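PDB 6Q9M: RIM-binding protein, isoform F from Drosophila melanogaster, which probably serves as a presynaptic active-zone scaffold, coupling synaptic vesicle recruitment to release sites, and carries a central array of fibronectin type III domains. Local coordinates for residues R88-I96 / S121-H129; N7-T15 / I26-N37. All coordinates share one frame; numbering follows the deposited sequence.

Interaction 1 of 2, residues R88-I96 / S121-H129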
loop_
_atom_site.group_PDB
_atom_site.type_symbol
_atom_site.label_atom_id
_atom_site.label_comp_id
_atom_site.label_asym_id
_atom_site.label_seq_id
_atom_site.Cartn_x
_atom_site.Cartn_y
_atom_site.Cartn_z
ATOM N N ARG A 88 5.658 8.027 7.367
ATOM C CA ARG A 88 4.330 7.511 7.055
ATOM C C ARG A 88 3.660 6.941 8.297
ATOM O O ARG A 88 4.321 6.491 9.235
ATOM C CB ARG A 88 4.405 6.439 5.979
ATOM C CG ARG A 88 5.152 6.893 4.747
ATOM C CD ARG A 88 4.864 5.999 3.567
ATOM N NE ARG A 88 5.645 6.387 2.397
ATOM C CZ ARG A 88 5.176 7.125 1.397
ATOM N NH1 ARG A 88 3.917 7.551 1.426
ATOM N NH2 ARG A 88 5.962 7.428 0.365
ATOM N N ASP A 89 2.325 6.975 8.297
ATOM C CA ASP A 89 1.571 6.436 9.427
ATOM C C ASP A 89 1.916 4.970 9.684
ATOM O O ASP A 89 2.042 4.553 10.842
ATOM C CB ASP A 89 0.060 6.579 9.180
ATOM C CG ASP A 89 -0.453 8.003 9.397
ATOM O OD1 ASP A 89 -1.538 8.335 8.880
ATOM O OD2 ASP A 89 0.221 8.799 10.083
ATOM N N ALA A 90 2.084 4.178 8.612
ATOM C CA ALA A 90 2.277 2.736 8.729
ATOM C C ALA A 90 3.527 2.357 9.494
ATOM O O ALA A 90 3.674 1.180 9.861
ATOM C CB ALA A 90 2.355 2.088 7.340
ATOM N N ALA A 91 4.445 3.297 9.716
ATOM C CA ALA A 91 5.642 2.992 10.483
ATOM C C ALA A 91 5.443 3.159 11.973
ATOM O O ALA A 91 6.181 2.554 12.747
ATOM C CB ALA A 91 6.809 3.861 10.030
ATOM N N CYS A 92 4.478 3.967 12.400
ATOM C CA CYS A 92 4.224 4.170 13.828
ATOM C C CYS A 92 2.716 4.299 13.998
ATOM O O CYS A 92 2.160 5.401 13.909
ATOM C CB CYS A 92 4.960 5.386 14.369
ATOM S SG CYS A 92 4.978 5.456 16.166
ATOM N N THR A 93 2.063 3.169 14.261
ATOM C CA THR A 93 0.612 3.148 14.290
ATOM C C THR A 93 0.113 2.015 15.170
ATOM O O THR A 93 0.784 0.993 15.347
ATOM C CB THR A 93 0.016 3.006 12.897
ATOM O OG1 THR A 93 -1.372 3.365 12.960
ATOM C CG2 THR A 93 0.140 1.549 12.397
ATOM N N MET A 94 -1.070 2.234 15.745
ATOM C CA MET A 94 -1.724 1.209 16.550
ATOM C C MET A 94 -3.223 1.467 16.578
ATOM O O MET A 94 -3.684 2.610 16.451
ATOM C CB MET A 94 -1.170 1.163 17.978
ATOM C CG MET A 94 -1.504 2.407 18.799
ATOM S SD MET A 94 -1.051 2.251 20.551
ATOM C CE MET A 94 -1.600 3.844 21.168
ATOM N N ILE A 95 -3.977 0.392 16.749
ATOM C CA ILE A 95 -5.426 0.466 16.832
ATOM C C ILE A 95 -5.853 0.158 18.253
ATOM O O ILE A 95 -5.320 -0.769 18.880
ATOM C CB ILE A 95 -6.079 -0.505 15.833
ATOM C CG1 ILE A 95 -5.648 -0.148 14.410
ATOM C CG2 ILE A 95 -7.585 -0.468 15.979
ATOM C CD1 ILE A 95 -6.007 -1.210 13.390
ATOM N N ILE A 96 -6.792 0.955 18.757
ATOM C CA ILE A 96 -7.337 0.807 20.095
ATOM C C ILE A 96 -8.855 0.736 19.994
ATOM O O ILE A 96 -9.448 1.124 18.985
ATOM C CB ILE A 96 -6.918 1.971 21.004
ATOM C CG1 ILE A 96 -7.513 3.270 20.446
ATOM C CG2 ILE A 96 -5.411 2.078 21.060
ATOM C CD1 ILE A 96 -7.245 4.471 21.309
ATOM N N SER A 121 3.746 -3.938 0.340
ATOM C CA SER A 121 3.442 -2.972 1.388
ATOM C C SER A 121 2.205 -3.417 2.164
ATOM O O SER A 121 1.363 -4.173 1.657
ATOM C CB SER A 121 3.179 -1.582 0.802
ATOM O OG SER A 121 4.255 -1.173 -0.032
ATOM N N TRP A 122 2.088 -2.920 3.397
ATOM C CA TRP A 122 0.914 -3.197 4.215
ATOM C C TRP A 122 0.762 -2.110 5.271
ATOM O O TRP A 122 1.632 -1.251 5.455
ATOM C CB TRP A 122 0.996 -4.580 4.872
ATOM C CG TRP A 122 2.170 -4.766 5.776
ATOM C CD1 TRP A 122 2.192 -4.614 7.131
ATOM C CD2 TRP A 122 3.497 -5.164 5.395
ATOM N NE1 TRP A 122 3.452 -4.895 7.618
ATOM C CE2 TRP A 122 4.272 -5.224 6.573
ATOM C CE3 TRP A 122 4.104 -5.471 4.173
ATOM C CZ2 TRP A 122 5.627 -5.563 6.563
ATOM C CZ3 TRP A 122 5.429 -5.813 4.166
ATOM C CH2 TRP A 122 6.182 -5.858 5.358
ATOM N N LEU A 123 -0.381 -2.149 5.944
ATOM C CA LEU A 123 -0.658 -1.301 7.089
ATOM C C LEU A 123 -0.786 -2.207 8.298
ATOM O O LEU A 123 -1.751 -2.976 8.381
ATOM C CB LEU A 123 -1.938 -0.489 6.884
ATOM C CG LEU A 123 -2.309 0.518 7.986
ATOM C CD1 LEU A 123 -1.153 1.490 8.266
ATOM C CD2 LEU A 123 -3.595 1.293 7.628
ATOM N N PRO A 124 0.168 -2.203 9.220
ATOM C CA PRO A 124 0.051 -3.062 10.395
ATOM C C PRO A 124 -1.072 -2.566 11.288
ATOM O O PRO A 124 -1.463 -1.399 11.244
ATOM C CB PRO A 124 1.413 -2.920 11.084
ATOM C CG PRO A 124 1.940 -1.608 10.631
ATOM C CD PRO A 124 1.382 -1.365 9.253
ATOM N N ALA A 125 -1.610 -3.487 12.092
ATOM C CA ALA A 125 -2.513 -3.099 13.163
ATOM C C ALA A 125 -1.757 -2.513 14.342
ATOM O O ALA A 125 -2.297 -1.656 15.052
ATOM C CB ALA A 125 -3.339 -4.296 13.629
ATOM N N ASN A 126 -0.518 -2.947 14.556
ATOM C CA ASN A 126 0.343 -2.388 15.606
ATOM C C ASN A 126 1.782 -2.490 15.121
ATOM O O ASN A 126 2.289 -3.596 14.903
ATOM C CB ASN A 126 0.164 -3.126 16.936
ATOM C CG ASN A 126 0.943 -2.487 18.064
ATOM O OD1 ASN A 126 2.145 -2.237 17.949
ATOM N ND2 ASN A 126 0.255 -2.206 19.168
ATOM N N SER A 127 2.442 -1.353 14.953
ATOM C CA SER A 127 3.736 -1.371 14.286
ATOM C C SER A 127 4.883 -1.718 15.222
ATOM O O SER A 127 6.044 -1.597 14.820
ATOM C CB SER A 127 3.989 -0.028 13.617
ATOM O OG SER A 127 3.894 0.990 14.587
ATOM N N ASN A 128 4.584 -2.136 16.452
ATOM C CA ASN A 128 5.586 -2.708 17.341
ATOM C C ASN A 128 5.836 -4.183 17.061
ATOM O O ASN A 128 6.778 -4.745 17.621
ATOM C CB ASN A 128 5.167 -2.562 18.812
ATOM C CG ASN A 128 5.066 -1.110 19.268
ATOM O OD1 ASN A 128 5.988 -0.312 19.084
ATOM N ND2 ASN A 128 3.952 -0.774 19.899
ATOM N N HIS A 129 5.017 -4.819 16.228
ATOM C CA HIS A 129 5.125 -6.247 15.956
ATOM C C HIS A 129 6.048 -6.519 14.781
ATOM O O HIS A 129 6.088 -5.764 13.807
ATOM C CB HIS A 129 3.757 -6.853 15.631
ATOM C CG HIS A 129 2.845 -6.955 16.808
ATOM N ND1 HIS A 129 2.486 -5.863 17.565
ATOM C CD2 HIS A 129 2.209 -8.018 17.350
ATOM C CE1 HIS A 129 1.672 -6.251 18.531
ATOM N NE2 HIS A 129 1.487 -7.553 18.420
#
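The carbonyl O of T93 accepts the backbone N-H of S127 at 2.9 Å. The donor lies nearly on the line of the C=O bond, at a C=O...N angle of 164°. The CA of N126 approaches T93 O as well, in a C-H...O contact of 3.4 Å. The S127 hydroxyl reaches back to the same residue: OG accepts from T93 N, and the N-H...O angle of 166° makes that bond straight. S127 can do this because chi1 of 56° sets OG between its own N and carbonyl carbon, beside T93 N. One loop residue thus grips T93 through both its backbone and its side chain.

The contact joins two consecutive fibronectin type III domains. Strand 93-96 is an outermost strand of the first domain's four-stranded sheet. Segment 124-129 is the loop that follows strand 118-123 of the second domain. M94 and N126 form a single backbone bridge. Beside it, I95 N donates to A125 O at 3.1 Å, a weak, bent bond. The M94 CA comes within 3.3 Å of A125 O.

Side chains pack around these bonds. The methyl CG2 of T93 lies 3.5 Å from P124 O and also meets CG of the P124 ring obliquely. The other branch, OG1, bonds to I75 O and R74 in the neighbouring strand. A90 CB rests against L123 CD1 at 3.7 Å, and CD1 of I95 leans on A125. The loop is shaped by an Asx turn inside a type I turn from N126 to H129. N126 OD1 takes the N-H of N128 in its carbonyl plane, while N128 ND2 bonds to L14 O in the first domain.

Interaction 2 of 2, residues N7-T15 / I26-N37; sequences NVPAPKHLT and IGWSPPEPVGYN
Strands 12-15 and 26-29 pair as an antiparallel hairpin at the edge of the three-stranded sheet of the first fibronectin type III domain. K12 and S29 form one hydrogen-bonded pair, and T15 and G27 form another. S29 N to K12 O is 2.8 Å, as is T15 N to G27 O. The register slips by one residue between the pairs, a beta bulge. H13 sits in it with both backbone angles positive. T15 OG1 donates to H13 O from above the carbonyl plane, a bond of 2.9 Å within the bulge.

The tight side faces the sandwich core. There P11 CB meets CD1 of the W28 indole at 3.8 Å. W28 also packs edge-to-face with Y42. L14 is turned with CG opposite its backbone N (chi1 -178°), and its CD1 approaches I26 CD1. M94 of the other sheet touches both residues.

The other side is looser and open to solvent. K12 and E32 cross there at about a right angle and form a salt bridge. The lysine chain bends at chi3 (27°), and K12 NZ meets E32 OE1 from above the carboxylate plane at 3.1 Å. An alanine in place of K12 would probably leave the E32 carboxylate without this partner and free to turn.

Beyond the strands, prolines take over from hydrogen bonds. P9 CB packs on P31 CB, and P31 CB also lies 3.2 Å from A10 O. Farther out, residues 34-36 are exposed, and G35 and Y36 are poorly ordered. V34 crosses P9 at about a right angle and places V34 CG1 3.6 Å from P9 CG.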
loop_
_atom_site.group_PDB
_atom_site.type_symbol
_atom_site.label_atom_id
_atom_site.label_comp_id
_atom_site.label_asym_id
_atom_site.label_seq_id
_atom_site.Cartn_x
_atom_site.Cartn_y
_atom_site.Cartn_z
ATOM N N ASN A 7 11.916 8.057 3.390
ATOM C CA ASN A 7 13.246 8.460 3.849
ATOM C C ASN A 7 13.255 8.806 5.336
ATOM O O ASN A 7 14.147 8.379 6.072
ATOM C CB ASN A 7 13.771 9.660 3.055
ATOM C CG ASN A 7 13.356 9.644 1.604
ATOM O OD1 ASN A 7 12.705 10.580 1.132
ATOM N ND2 ASN A 7 13.756 8.602 0.873
ATOM N N VAL A 8 12.258 9.562 5.797
ATOM C CA VAL A 8 12.224 10.070 7.172
ATOM C C VAL A 8 12.107 8.959 8.210
ATOM O O VAL A 8 11.063 8.299 8.289
ATOM C CB VAL A 8 11.069 11.068 7.342
ATOM C CG1 VAL A 8 10.971 11.508 8.772
ATOM C CG2 VAL A 8 11.252 12.257 6.400
ATOM N N PRO A 9 13.113 8.774 9.069
ATOM C CA PRO A 9 12.973 7.843 10.197
ATOM C C PRO A 9 11.749 8.165 11.046
ATOM O O PRO A 9 11.379 9.330 11.229
ATOM C CB PRO A 9 14.279 8.045 10.987
ATOM C CG PRO A 9 15.242 8.558 9.998
ATOM C CD PRO A 9 14.455 9.378 9.014
ATOM N N ALA A 10 11.146 7.119 11.595
ATOM C CA ALA A 10 9.845 7.200 12.235
ATOM C C ALA A 10 9.922 6.873 13.724
ATOM O O ALA A 10 10.836 6.168 14.168
ATOM C CB ALA A 10 8.875 6.236 11.538
ATOM N N PRO A 11 8.971 7.357 14.522
ATOM C CA PRO A 11 8.979 7.035 15.953
ATOM C C PRO A 11 8.744 5.551 16.174
ATOM O O PRO A 11 8.266 4.837 15.297
ATOM C CB PRO A 11 7.825 7.878 16.538
ATOM C CG PRO A 11 7.399 8.823 15.420
ATOM C CD PRO A 11 7.751 8.093 14.137
ATOM N N LYS A 12 9.124 5.083 17.357
ATOM C CA LYS A 12 9.011 3.678 17.725
ATOM C C LYS A 12 8.320 3.551 19.081
ATOM O O LYS A 12 8.137 4.525 19.808
ATOM C CB LYS A 12 10.390 3.000 17.751
ATOM C CG LYS A 12 11.296 3.380 16.571
ATOM C CD LYS A 12 12.780 3.064 16.831
ATOM C CE LYS A 12 12.965 1.918 17.816
ATOM N NZ LYS A 12 14.301 1.245 17.686
ATOM N N HIS A 13 7.953 2.315 19.416
ATOM C CA HIS A 13 7.430 1.962 20.734
ATOM C C HIS A 13 6.197 2.790 21.093
ATOM O O HIS A 13 6.004 3.197 22.243
ATOM C CB HIS A 13 8.520 2.087 21.799
ATOM C CG HIS A 13 9.676 1.164 21.568
ATOM N ND1 HIS A 13 10.896 1.600 21.096
ATOM C CD2 HIS A 13 9.787 -0.179 21.710
ATOM C CE1 HIS A 13 11.716 0.570 20.981
ATOM N NE2 HIS A 13 11.068 -0.521 21.347
ATOM N N LEU A 14 5.333 2.994 20.101
ATOM C CA LEU A 14 4.038 3.614 20.323
ATOM C C LEU A 14 3.252 2.826 21.365
ATOM O O LEU A 14 3.094 1.607 21.254
ATOM C CB LEU A 14 3.277 3.671 19.008
ATOM C CG LEU A 14 1.909 4.322 19.043
ATOM C CD1 LEU A 14 2.006 5.642 19.785
ATOM C CD2 LEU A 14 1.342 4.504 17.639
ATOM N N THR A 15 2.778 3.524 22.394
ATOM C CA THR A 15 2.149 2.888 23.541
ATOM C C THR A 15 0.887 3.635 23.942
ATOM O O THR A 15 0.898 4.867 24.052
ATOM C CB THR A 15 3.122 2.862 24.723
ATOM O OG1 THR A 15 4.286 2.111 24.356
ATOM C CG2 THR A 15 2.477 2.239 25.948
ATOM N N ILE A 26 -0.916 8.601 25.388
ATOM C CA ILE A 26 0.005 7.752 24.649
ATOM C C ILE A 26 1.436 8.200 24.900
ATOM O O ILE A 26 1.705 9.335 25.306
ATOM C CB ILE A 26 -0.247 7.746 23.129
ATOM C CG1 ILE A 26 0.165 9.100 22.546
ATOM C CG2 ILE A 26 -1.679 7.352 22.796
ATOM C CD1 ILE A 26 -0.051 9.198 21.052
ATOM N N GLY A 27 2.358 7.278 24.625
ATOM C CA GLY A 27 3.772 7.573 24.670
ATOM C C GLY A 27 4.466 6.906 23.501
ATOM O O GLY A 27 3.927 5.988 22.878
ATOM N N TRP A 28 5.667 7.403 23.188
ATOM C CA TRP A 28 6.469 6.847 22.102
ATOM C C TRP A 28 7.939 7.154 22.368
ATOM O O TRP A 28 8.300 7.802 23.361
ATOM C CB TRP A 28 6.006 7.362 20.727
ATOM C CG TRP A 28 6.137 8.854 20.504
ATOM C CD1 TRP A 28 7.206 9.513 19.944
ATOM C CD2 TRP A 28 5.163 9.864 20.815
ATOM N NE1 TRP A 28 6.955 10.865 19.893
ATOM C CE2 TRP A 28 5.716 11.112 20.430
ATOM C CE3 TRP A 28 3.897 9.841 21.412
ATOM C CZ2 TRP A 28 5.039 12.333 20.621
ATOM C CZ3 TRP A 28 3.214 11.060 21.591
ATOM C CH2 TRP A 28 3.795 12.286 21.200
ATOM N N SER A 29 8.797 6.661 21.476
ATOM C CA SER A 29 10.238 6.845 21.553
ATOM C C SER A 29 10.735 7.540 20.293
ATOM O O SER A 29 10.154 7.367 19.215
ATOM C CB SER A 29 10.960 5.504 21.713
ATOM O OG SER A 29 10.434 4.776 22.806
ATOM N N PRO A 30 11.798 8.328 20.388
ATOM C CA PRO A 30 12.291 9.040 19.207
ATOM C C PRO A 30 12.851 8.077 18.177
ATOM O O PRO A 30 13.360 6.996 18.526
ATOM C CB PRO A 30 13.403 9.948 19.766
ATOM C CG PRO A 30 13.374 9.796 21.260
ATOM C CD PRO A 30 12.655 8.533 21.570
ATOM N N PRO A 31 12.882 8.493 16.909
ATOM C CA PRO A 31 13.467 7.659 15.858
ATOM C C PRO A 31 14.972 7.556 16.000
ATOM O O PRO A 31 15.636 8.425 16.577
ATOM C CB PRO A 31 13.111 8.413 14.573
ATOM C CG PRO A 31 12.977 9.834 15.020
ATOM C CD PRO A 31 12.316 9.734 16.362
ATOM N N GLU A 32 15.502 6.452 15.494
ATOM C CA GLU A 32 16.944 6.333 15.322
ATOM C C GLU A 32 17.435 7.375 14.321
ATOM O O GLU A 32 16.811 7.558 13.270
ATOM C CB GLU A 32 17.306 4.928 14.850
ATOM C CG GLU A 32 16.491 3.848 15.535
ATOM C CD GLU A 32 16.955 2.452 15.187
ATOM O OE1 GLU A 32 16.097 1.543 15.140
ATOM O OE2 GLU A 32 18.175 2.263 14.964
ATOM N N PRO A 33 18.535 8.063 14.594
ATOM C CA PRO A 33 19.063 9.005 13.606
ATOM C C PRO A 33 19.653 8.263 12.418
ATOM O O PRO A 33 20.269 7.204 12.564
ATOM C CB PRO A 33 20.149 9.748 14.381
ATOM C CG PRO A 33 20.631 8.723 15.353
ATOM C CD PRO A 33 19.422 7.932 15.762
ATOM N N VAL A 34 19.450 8.827 11.228
ATOM C CA VAL A 34 19.940 8.233 9.993
ATOM C C VAL A 34 20.964 9.113 9.288
ATOM O O VAL A 34 21.563 8.677 8.294
ATOM C CB VAL A 34 18.775 7.881 9.044
ATOM C CG1 VAL A 34 18.364 9.080 8.207
ATOM C CG2 VAL A 34 19.138 6.705 8.164
ATOM N N GLY A 35 21.213 10.325 9.788
ATOM C CA GLY A 35 22.153 11.248 9.200
ATOM C C GLY A 35 21.504 12.355 8.395
ATOM O O GLY A 35 22.043 13.466 8.341
ATOM N N TYR A 36 20.365 12.076 7.763
ATOM C CA TYR A 36 19.580 13.070 7.048
ATOM C C TYR A 36 18.161 13.088 7.601
ATOM O O TYR A 36 17.761 12.222 8.385
ATOM C CB TYR A 36 19.568 12.804 5.530
ATOM C CG TYR A 36 19.292 11.372 5.098
ATOM C CD1 TYR A 36 20.325 10.540 4.679
ATOM C CD2 TYR A 36 17.996 10.863 5.077
ATOM C CE1 TYR A 36 20.081 9.239 4.273
ATOM C CE2 TYR A 36 17.741 9.558 4.672
ATOM C CZ TYR A 36 18.790 8.753 4.272
ATOM O OH TYR A 36 18.550 7.459 3.870
ATOM N N ASN A 37 17.402 14.107 7.191
ATOM C CA ASN A 37 15.992 14.220 7.555
ATOM C C ASN A 37 15.798 14.097 9.065
ATOM O O ASN A 37 14.880 13.422 9.536
ATOM C CB ASN A 37 15.151 13.165 6.821
ATOM C CG ASN A 37 14.875 13.526 5.370
ATOM O OD1 ASN A 37 14.873 14.698 4.996
ATOM N ND2 ASN A 37 14.634 12.511 4.545
#

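How the interactions relate
Interaction 2 comes first along the chain and closes before interaction 1 opens. Their centres lie 13 Å apart. Interaction 2 lies within the first fibronectin type III domain, on the hairpin of strands 12-20 and 23-29 in its three-stranded sheet. Interaction 1 starts from strand 93-96 in the facing four-stranded sheet and leads to the second domain. The two touch directly. C92 SG packs on P11 O, and A91 CB meets A10 CB at 3.5 Å. From the second domain, N126 and S127 meet strand 93-96, while N128 packs on H13 of strand 12-20. The 126-129 turn thus contacts both sheets, consistent with a defined orientation between the two domains.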